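Local coordinates for protein putidaredoxin reductase (PDB 1Q1R) that probably passes electrons from NADH through its FAD to the iron-sulfur protein putidaredoxin, the electron donor of cytochrome P450cam, at residues R379-E382 against F383-K387; P398-L401 against G402-S405; Y365-D369 against R370-V374. One frame throughout, in Å; residues are numbered along the deposited sequence.

The three contacts lie in series within the C-terminal reductase region of a glutathione reductase-type flavoenzyme, in the chain order 3, 1, 2. Contact 3 is the hairpin of strands 360-367 and 370-377, contact 1 opens the helix that follows, and contact 2 is a short turn before the last helix; their centres lie about 14 to 15 Å apart. Ser386 OG of contact 1 packs 3.7 Å from Val374 CG1 of contact 3, and Leu401 CD1 of contact 2 sits 4.0 Å from Val371 CG2 of contact 3. A salt bridge from Arg379 NH2 to Glu404 OE2, 2.6 Å long, joins contacts 1 and 2. The Phe383 side chain comes within about 10 Å of the FAD.

Contact 1 of 3, residues R379-E382 against F383-K387; sequences RPVE and FNQSK
The Phe383 ring has the carbonyl oxygen of Pro380 at its edge, near the ring plane, while beyond this contact the ring meets Trp328 and packs on Val341. The Gln385 amide and the Glu382 carboxylate have planes 33° apart. Gln385 OE1 turns back over the first turn, 3.5 Å from Glu382 CA and 3.7 Å from Val381 CG1. The guanidinium of Arg379 presents its edge to Glu382, with NH1 3.0 Å from OE1 in the guanidinium plane, yet it meets that oxygen from above the carboxylate plane. Ser362 also binds OE1, Arg353 pairs with OE2, and Asp360 and Glu404 hold the rest of the guanidinium, so the two charged groups are fixed by several partners each.

These residues form the first turns of helix 380-391, with Arg379 at the N-cap. Proline fits the first helical position because no amide hydrogen is needed there. The Arg379 O accepts from Phe383 N at 3.0 Å, and Val381 O from Gln385 N at 2.9 Å. Ser386 keeps its hydroxyl beside its own backbone N (chi1 -66°), and this small polar side chain can therefore fold back onto the helix: OG donates to Glu382 O at 2.6 Å, while Ser386 N reaches the same oxygen at 2.8 Å from the opposite face of the carbonyl plane.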
ATOM      1  N   ARG A 379      -2.840  16.155  12.168  1.00 26.95           N
ATOM      2  CA  ARG A 379      -3.214  15.963  13.567  1.00 27.01           C
ATOM      3  C   ARG A 379      -2.660  14.645  14.101  1.00 26.99           C
ATOM      4  O   ARG A 379      -3.397  13.688  14.345  1.00 26.09           O
ATOM      5  CB  ARG A 379      -4.735  16.010  13.718  1.00 27.26           C
ATOM      6  CG  ARG A 379      -5.291  17.395  13.464  1.00 27.48           C
ATOM      7  CD  ARG A 379      -6.626  17.594  14.139  1.00 27.68           C
ATOM      8  NE  ARG A 379      -7.090  18.964  13.977  1.00 27.73           N
ATOM      9  CZ  ARG A 379      -8.195  19.454  14.531  1.00 28.49           C
ATOM     10  NH1 ARG A 379      -8.966  18.682  15.294  1.00 25.88           N
ATOM     11  NH2 ARG A 379      -8.529  20.719  14.313  1.00 28.20           N
ATOM     12  N   PRO A 380      -1.336  14.591  14.299  1.00 27.45           N
ATOM     13  CA  PRO A 380      -0.641  13.404  14.800  1.00 27.21           C
ATOM     14  C   PRO A 380      -1.108  12.908  16.168  1.00 27.24           C
ATOM     15  O   PRO A 380      -1.157  11.703  16.409  1.00 26.52           O
ATOM     16  CB  PRO A 380       0.825  13.842  14.794  1.00 27.64           C
ATOM     17  CG  PRO A 380       0.744  15.317  15.033  1.00 27.77           C
ATOM     18  CD  PRO A 380      -0.398  15.718  14.133  1.00 27.71           C
ATOM     19  N   VAL A 381      -1.454  13.829  17.062  1.00 26.77           N
ATOM     20  CA  VAL A 381      -1.904  13.426  18.387  1.00 27.60           C
ATOM     21  C   VAL A 381      -3.288  12.790  18.332  1.00 26.76           C
ATOM     22  O   VAL A 381      -3.505  11.714  18.900  1.00 26.82           O
ATOM     23  CB  VAL A 381      -1.928  14.619  19.368  1.00 28.40           C
ATOM     24  CG1 VAL A 381      -2.415  14.155  20.736  1.00 28.78           C
ATOM     25  CG2 VAL A 381      -0.530  15.219  19.482  1.00 29.47           C
ATOM     26  N   GLU A 382      -4.225  13.438  17.647  1.00 25.56           N
ATOM     27  CA  GLU A 382      -5.562  12.871  17.548  1.00 26.11           C
ATOM     28  C   GLU A 382      -5.499  11.554  16.777  1.00 25.44           C
ATOM     29  O   GLU A 382      -6.352  10.684  16.949  1.00 25.01           O
ATOM     30  CB  GLU A 382      -6.532  13.854  16.878  1.00 26.30           C
ATOM     31  CG  GLU A 382      -6.643  15.192  17.617  1.00 26.32           C
ATOM     32  CD  GLU A 382      -7.918  15.961  17.299  1.00 27.10           C
ATOM     33  OE1 GLU A 382      -8.415  15.872  16.155  1.00 25.83           O
ATOM     34  OE2 GLU A 382      -8.416  16.675  18.200  1.00 27.53           O
ATOM     35  N   PHE A 383      -4.484  11.399  15.932  1.00 26.26           N
ATOM     36  CA  PHE A 383      -4.336  10.152  15.187  1.00 26.33           C
ATOM     37  C   PHE A 383      -3.965   9.042  16.175  1.00 26.37           C
ATOM     38  O   PHE A 383      -4.598   7.985  16.218  1.00 25.05           O
ATOM     39  CB  PHE A 383      -3.244  10.273  14.122  1.00 27.31           C
ATOM     40  CG  PHE A 383      -2.944   8.977  13.427  1.00 28.80           C
ATOM     41  CD1 PHE A 383      -3.890   8.386  12.595  1.00 28.26           C
ATOM     42  CD2 PHE A 383      -1.737   8.320  13.644  1.00 29.70           C
ATOM     43  CE1 PHE A 383      -3.642   7.155  11.993  1.00 29.22           C
ATOM     44  CE2 PHE A 383      -1.478   7.089  13.047  1.00 29.82           C
ATOM     45  CZ  PHE A 383      -2.435   6.506  12.221  1.00 29.40           C
ATOM     46  N   ASN A 384      -2.933   9.286  16.971  1.00 27.55           N
ATOM     47  CA  ASN A 384      -2.505   8.300  17.957  1.00 29.19           C
ATOM     48  C   ASN A 384      -3.645   7.989  18.924  1.00 29.65           C
ATOM     49  O   ASN A 384      -3.882   6.832  19.271  1.00 29.58           O
ATOM     50  CB  ASN A 384      -1.287   8.816  18.722  1.00 31.79           C
ATOM     51  CG  ASN A 384       0.007   8.638  17.947  1.00 34.50           C
ATOM     52  OD1 ASN A 384       1.019   9.276  18.246  1.00 38.12           O
ATOM     53  ND2 ASN A 384      -0.014   7.751  16.958  1.00 35.38           N
ATOM     54  N   GLN A 385      -4.365   9.020  19.349  1.00 29.58           N
ATOM     55  CA  GLN A 385      -5.479   8.816  20.266  1.00 30.27           C
ATOM     56  C   GLN A 385      -6.588   8.013  19.597  1.00 29.41           C
ATOM     57  O   GLN A 385      -7.244   7.196  20.241  1.00 29.69           O
ATOM     58  CB  GLN A 385      -6.022  10.165  20.752  1.00 31.15           C
ATOM     59  CG  GLN A 385      -4.999  10.979  21.525  1.00 32.78           C
ATOM     60  CD  GLN A 385      -5.495  12.366  21.880  1.00 34.57           C
ATOM     61  OE1 GLN A 385      -5.960  13.110  21.016  1.00 35.46           O
ATOM     62  NE2 GLN A 385      -5.387  12.728  23.156  1.00 34.05           N
ATOM     63  N   SER A 386      -6.788   8.237  18.301  1.00 29.19           N
ATOM     64  CA  SER A 386      -7.826   7.527  17.562  1.00 29.74           C
ATOM     65  C   SER A 386      -7.516   6.040  17.406  1.00 29.67           C
ATOM     66  O   SER A 386      -8.432   5.220  17.342  1.00 28.59           O
ATOM     67  CB  SER A 386      -8.038   8.165  16.185  1.00 29.13           C
ATOM     68  OG  SER A 386      -8.563   9.478  16.311  1.00 30.59           O
ATOM     69  N   LYS A 387      -6.233   5.693  17.339  1.00 30.58           N
ATOM     70  CA  LYS A 387      -5.839   4.290  17.218  1.00 31.99           C
ATOM     71  C   LYS A 387      -6.371   3.539  18.427  1.00 31.12           C
ATOM     72  O   LYS A 387      -6.896   2.433  18.314  1.00 31.53           O
ATOM     73  CB  LYS A 387      -4.317   4.139  17.208  1.00 33.23           C
ATOM     74  CG  LYS A 387      -3.617   4.485  15.916  1.00 35.63           C
ATOM     75  CD  LYS A 387      -2.133   4.184  16.086  1.00 37.53           C
ATOM     76  CE  LYS A 387      -1.371   4.260  14.784  1.00 38.80           C
ATOM     77  NZ  LYS A 387       0.075   3.965  15.012  1.00 39.61           N
TER

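Contact 2 of 3, residues P398-L401 against G402-S405; sequences PNLL and GDES
Asp403 lays its CB against the carbonyl oxygen of Leu400, 3.4 Å away, and its OD2 comes within 4.2 Å of Leu400 CD2. The backbone here makes a type I beta turn from Leu400 to Asp403, followed by an Asx turn headed by Asp403, and together they lead from the short, weakly bonded helical turn 398-401 toward helix 408-421. Asp403 N closes the beta turn by donating to Leu400 O at 2.9 Å, from well above the carbonyl plane.

Where a regular helix would bond Gly402 N to Pro398 O, a water stands instead: it donates to Pro398 O at 2.7 Å and accepts from Gly402 N at 2.9 Å, bridging two groups too far apart to bond directly. The apolar side of the turn belongs to Leu401, which packs on Phe364 and Leu408, and to Pro398, which rests on Leu366. A chi1 of -170° swings the Asp403 carboxylate away from its own amide, on toward Ser405. Its OD1 takes two bonds there from the same face of the carboxylate, Ser405 OG at 2.6 Å on the syn side and Ser405 N at 2.9 Å on the anti side.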
ATOM      1  N   PRO A 398     -20.286  10.083  20.638  1.00 28.70           N
ATOM      2  CA  PRO A 398     -20.336  10.661  19.292  1.00 29.66           C
ATOM      3  C   PRO A 398     -20.606  12.164  19.278  1.00 29.89           C
ATOM      4  O   PRO A 398     -19.969  12.915  18.535  1.00 30.43           O
ATOM      5  CB  PRO A 398     -21.457   9.872  18.620  1.00 28.98           C
ATOM      6  CG  PRO A 398     -21.373   8.540  19.293  1.00 28.83           C
ATOM      7  CD  PRO A 398     -21.185   8.920  20.740  1.00 28.09           C
ATOM      8  N   ASN A 399     -21.544  12.600  20.112  1.00 30.39           N
ATOM      9  CA  ASN A 399     -21.914  14.009  20.164  1.00 30.92           C
ATOM     10  C   ASN A 399     -20.817  14.965  20.634  1.00 29.31           C
ATOM     11  O   ASN A 399     -21.000  16.175  20.601  1.00 28.69           O
ATOM     12  CB  ASN A 399     -23.176  14.189  21.018  1.00 33.07           C
ATOM     13  CG  ASN A 399     -24.356  13.386  20.484  1.00 36.17           C
ATOM     14  OD1 ASN A 399     -24.507  13.215  19.269  1.00 37.76           O
ATOM     15  ND2 ASN A 399     -25.203  12.897  21.386  1.00 36.58           N
ATOM     16  N   LEU A 400     -19.675  14.433  21.062  1.00 28.33           N
ATOM     17  CA  LEU A 400     -18.583  15.299  21.498  1.00 26.15           C
ATOM     18  C   LEU A 400     -17.375  15.215  20.565  1.00 25.43           C
ATOM     19  O   LEU A 400     -16.490  16.066  20.607  1.00 24.27           O
ATOM     20  CB  LEU A 400     -18.148  14.942  22.918  1.00 26.11           C
ATOM     21  CG  LEU A 400     -19.096  15.282  24.071  1.00 26.07           C
ATOM     22  CD1 LEU A 400     -18.487  14.799  25.378  1.00 25.88           C
ATOM     23  CD2 LEU A 400     -19.333  16.782  24.119  1.00 26.62           C
ATOM     24  N   LEU A 401     -17.343  14.193  19.719  1.00 25.26           N
ATOM     25  CA  LEU A 401     -16.215  14.016  18.811  1.00 25.26           C
ATOM     26  C   LEU A 401     -15.935  15.244  17.942  1.00 25.50           C
ATOM     27  O   LEU A 401     -14.777  15.564  17.669  1.00 25.20           O
ATOM     28  CB  LEU A 401     -16.430  12.778  17.932  1.00 24.23           C
ATOM     29  CG  LEU A 401     -16.437  11.429  18.659  1.00 23.61           C
ATOM     30  CD1 LEU A 401     -16.730  10.319  17.652  1.00 23.63           C
ATOM     31  CD2 LEU A 401     -15.092  11.185  19.342  1.00 23.16           C
ATOM     32  N   GLY A 402     -16.989  15.940  17.523  1.00 24.74           N
ATOM     33  CA  GLY A 402     -16.804  17.118  16.691  1.00 26.05           C
ATOM     34  C   GLY A 402     -16.633  18.415  17.467  1.00 26.48           C
ATOM     35  O   GLY A 402     -16.415  19.478  16.875  1.00 26.54           O
ATOM     36  N   ASP A 403     -16.722  18.329  18.791  1.00 26.31           N
ATOM     37  CA  ASP A 403     -16.590  19.497  19.664  1.00 27.40           C
ATOM     38  C   ASP A 403     -15.129  19.751  20.031  1.00 27.41           C
ATOM     39  O   ASP A 403     -14.579  19.092  20.914  1.00 26.66           O
ATOM     40  CB  ASP A 403     -17.392  19.281  20.950  1.00 27.52           C
ATOM     41  CG  ASP A 403     -17.508  20.541  21.782  1.00 28.10           C
ATOM     42  OD1 ASP A 403     -16.631  21.425  21.664  1.00 28.38           O
ATOM     43  OD2 ASP A 403     -18.476  20.641  22.564  1.00 28.51           O
ATOM     44  N   GLU A 404     -14.513  20.729  19.380  1.00 28.59           N
ATOM     45  CA  GLU A 404     -13.114  21.036  19.635  1.00 30.38           C
ATOM     46  C   GLU A 404     -12.804  21.681  20.979  1.00 30.86           C
ATOM     47  O   GLU A 404     -11.637  21.822  21.346  1.00 31.16           O
ATOM     48  CB  GLU A 404     -12.560  21.898  18.503  1.00 32.00           C
ATOM     49  CG  GLU A 404     -12.501  21.153  17.181  1.00 33.30           C
ATOM     50  CD  GLU A 404     -11.628  21.845  16.169  1.00 34.44           C
ATOM     51  OE1 GLU A 404     -12.042  22.902  15.649  1.00 35.48           O
ATOM     52  OE2 GLU A 404     -10.521  21.333  15.905  1.00 34.95           O
ATOM     53  N   SER A 405     -13.834  22.072  21.721  1.00 31.47           N
ATOM     54  CA  SER A 405     -13.605  22.683  23.026  1.00 30.65           C
ATOM     55  C   SER A 405     -13.404  21.570  24.049  1.00 30.42           C
ATOM     56  O   SER A 405     -13.026  21.821  25.192  1.00 31.01           O
ATOM     57  CB  SER A 405     -14.797  23.559  23.430  1.00 30.46           C
ATOM     58  OG  SER A 405     -15.936  22.771  23.726  1.00 30.87           O
TER
HETATM   59  O   HOH W   1     -19.854  15.501  17.642  1.00 33.96           O

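Contact 3 of 3, residues Y365-D369 against R370-V374; sequences YLQGD and RVLAV
Leu372 keeps CG beside its own backbone N (chi1 -66°), which puts its CD1 3.6 Å from Gln367 CB. In Gln367, a chi1 of -173° and an extended chain carry the amide on across the leucine, leaving NE2 3.8 Å from Leu372 CD2. The same methyl sits 3.9 Å above the guanidinium plane of Arg370, over its centre. These residue types suit the place: the flat guanidinium offers a face to the methyl, the glutamine touches the leucine with both CB and NE2, and Arg370 NH2 still makes a weak hydrogen bond to Leu292 O.

The two strands form an antiparallel beta hairpin, and the turn from Gln367 to Arg370 is type II'. Gly368 takes a positive phi in it, where a CB would be pressed against the carbonyl oxygen of Gln367. Gln367 N donates to Arg370 O at 3.0 Å, in the carbonyl plane, whereas the return bond from Arg370 N to Gln367 O is weak, at 3.5 Å.

Farther along, Leu372 and Ala373 both face Tyr365 in a classic beta bulge. Tyr365 N donates to Ala373 O at 2.8 Å, and Tyr365 O accepts from Leu372 N at 2.7 Å and, weakly, from Ala373 N. Small Ala373 leaves room for Tyr365, whose ring turns an edge to Ala373 O and meets Tyr347 edge-to-face. On the opposite sheet face, Leu366 CG and Val371 CG2 pack at 4.2 Å, and Ile389 and Ile390 of helix 380-391 cover Val371.

With one short bond and one weak one to Tyr365 O, the bulge shifts the pairing by one residue without abandoning that buried carbonyl, while Leu372 is brought round to Gln367 and Arg370.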
ATOM      1  N   TYR A 365     -15.390   8.225  11.184  1.00 27.63           N
ATOM      2  CA  TYR A 365     -16.353   7.424  10.434  1.00 29.71           C
ATOM      3  C   TYR A 365     -17.070   6.507  11.414  1.00 30.68           C
ATOM      4  O   TYR A 365     -16.439   5.676  12.070  1.00 30.17           O
ATOM      5  CB  TYR A 365     -15.644   6.589   9.364  1.00 30.13           C
ATOM      6  CG  TYR A 365     -15.002   7.420   8.276  1.00 30.90           C
ATOM      7  CD1 TYR A 365     -13.855   8.173   8.528  1.00 31.35           C
ATOM      8  CD2 TYR A 365     -15.560   7.475   7.000  1.00 31.34           C
ATOM      9  CE1 TYR A 365     -13.280   8.964   7.538  1.00 31.92           C
ATOM     10  CE2 TYR A 365     -14.992   8.261   6.001  1.00 32.22           C
ATOM     11  CZ  TYR A 365     -13.856   9.002   6.275  1.00 32.56           C
ATOM     12  OH  TYR A 365     -13.303   9.785   5.289  1.00 33.97           O
ATOM     13  N   LEU A 366     -18.388   6.660  11.516  1.00 31.40           N
ATOM     14  CA  LEU A 366     -19.169   5.849  12.439  1.00 33.15           C
ATOM     15  C   LEU A 366     -20.271   5.024  11.788  1.00 34.58           C
ATOM     16  O   LEU A 366     -20.810   5.376  10.740  1.00 34.89           O
ATOM     17  CB  LEU A 366     -19.813   6.733  13.520  1.00 32.57           C
ATOM     18  CG  LEU A 366     -18.929   7.557  14.462  1.00 32.63           C
ATOM     19  CD1 LEU A 366     -18.341   8.744  13.717  1.00 31.19           C
ATOM     20  CD2 LEU A 366     -19.760   8.036  15.645  1.00 31.57           C
ATOM     21  N   GLN A 367     -20.584   3.908  12.437  1.00 36.45           N
ATOM     22  CA  GLN A 367     -21.655   3.020  12.017  1.00 38.04           C
ATOM     23  C   GLN A 367     -22.468   2.962  13.300  1.00 38.28           C
ATOM     24  O   GLN A 367     -22.212   2.138  14.176  1.00 38.81           O
ATOM     25  CB  GLN A 367     -21.123   1.633  11.670  1.00 38.64           C
ATOM     26  CG  GLN A 367     -22.179   0.728  11.067  1.00 41.37           C
ATOM     27  CD  GLN A 367     -21.659  -0.662  10.763  1.00 42.60           C
ATOM     28  OE1 GLN A 367     -22.327  -1.451  10.093  1.00 44.41           O
ATOM     29  NE2 GLN A 367     -20.469  -0.975  11.259  1.00 43.32           N
ATOM     30  N   GLY A 368     -23.433   3.866  13.415  1.00 38.82           N
ATOM     31  CA  GLY A 368     -24.227   3.936  14.625  1.00 38.51           C
ATOM     32  C   GLY A 368     -23.439   4.823  15.572  1.00 38.13           C
ATOM     33  O   GLY A 368     -23.235   6.006  15.290  1.00 38.04           O
ATOM     34  N   ASP A 369     -22.983   4.260  16.684  1.00 38.32           N
ATOM     35  CA  ASP A 369     -22.196   5.017  17.651  1.00 38.70           C
ATOM     36  C   ASP A 369     -20.777   4.467  17.717  1.00 38.20           C
ATOM     37  O   ASP A 369     -19.936   4.974  18.460  1.00 38.06           O
ATOM     38  CB  ASP A 369     -22.830   4.953  19.042  1.00 39.82           C
ATOM     39  CG  ASP A 369     -24.178   5.644  19.100  1.00 41.57           C
ATOM     40  OD1 ASP A 369     -24.313   6.759  18.551  1.00 41.77           O
ATOM     41  OD2 ASP A 369     -25.103   5.074  19.711  1.00 43.78           O
ATOM     42  N   ARG A 370     -20.519   3.420  16.940  1.00 37.81           N
ATOM     43  CA  ARG A 370     -19.201   2.804  16.910  1.00 37.17           C
ATOM     44  C   ARG A 370     -18.296   3.504  15.900  1.00 35.58           C
ATOM     45  O   ARG A 370     -18.685   3.720  14.749  1.00 35.05           O
ATOM     46  CB  ARG A 370     -19.312   1.325  16.539  1.00 38.40           C
ATOM     47  CG  ARG A 370     -17.960   0.645  16.398  1.00 41.29           C
ATOM     48  CD  ARG A 370     -18.071  -0.728  15.764  1.00 43.44           C
ATOM     49  NE  ARG A 370     -16.749  -1.271  15.461  1.00 46.08           N
ATOM     50  CZ  ARG A 370     -16.536  -2.388  14.772  1.00 47.13           C
ATOM     51  NH1 ARG A 370     -17.564  -3.088  14.308  1.00 47.48           N
ATOM     52  NH2 ARG A 370     -15.295  -2.804  14.547  1.00 46.78           N
ATOM     53  N   VAL A 371     -17.093   3.860  16.338  1.00 33.53           N
ATOM     54  CA  VAL A 371     -16.133   4.519  15.462  1.00 32.96           C
ATOM     55  C   VAL A 371     -15.399   3.448  14.658  1.00 32.17           C
ATOM     56  O   VAL A 371     -14.746   2.577  15.227  1.00 32.02           O
ATOM     57  CB  VAL A 371     -15.104   5.349  16.271  1.00 32.63           C
ATOM     58  CG1 VAL A 371     -14.095   5.994  15.328  1.00 32.05           C
ATOM     59  CG2 VAL A 371     -15.825   6.429  17.076  1.00 32.68           C
ATOM     60  N   LEU A 372     -15.522   3.515  13.336  1.00 31.51           N
ATOM     61  CA  LEU A 372     -14.881   2.546  12.445  1.00 31.20           C
ATOM     62  C   LEU A 372     -13.483   2.973  12.024  1.00 30.68           C
ATOM     63  O   LEU A 372     -12.561   2.160  11.988  1.00 31.34           O
ATOM     64  CB  LEU A 372     -15.732   2.342  11.189  1.00 31.49           C
ATOM     65  CG  LEU A 372     -17.112   1.701  11.359  1.00 32.08           C
ATOM     66  CD1 LEU A 372     -17.866   1.768  10.036  1.00 32.35           C
ATOM     67  CD2 LEU A 372     -16.959   0.256  11.818  1.00 32.28           C
ATOM     68  N   ALA A 373     -13.328   4.251  11.698  1.00 29.62           N
ATOM     69  CA  ALA A 373     -12.037   4.764  11.266  1.00 28.87           C
ATOM     70  C   ALA A 373     -11.957   6.267  11.451  1.00 28.94           C
ATOM     71  O   ALA A 373     -12.965   6.934  11.672  1.00 28.01           O
ATOM     72  CB  ALA A 373     -11.807   4.416   9.794  1.00 28.58           C
ATOM     73  N   VAL A 374     -10.742   6.794  11.367  1.00 28.23           N
ATOM     74  CA  VAL A 374     -10.532   8.225  11.495  1.00 27.83           C
ATOM     75  C   VAL A 374      -9.442   8.656  10.532  1.00 28.35           C
ATOM     76  O   VAL A 374      -8.364   8.060  10.491  1.00 28.63           O
ATOM     77  CB  VAL A 374     -10.096   8.625  12.919  1.00 25.84           C
ATOM     78  CG1 VAL A 374      -9.983  10.145  13.014  1.00 25.71           C
ATOM     79  CG2 VAL A 374     -11.094   8.100  13.946  1.00 26.22           C
TER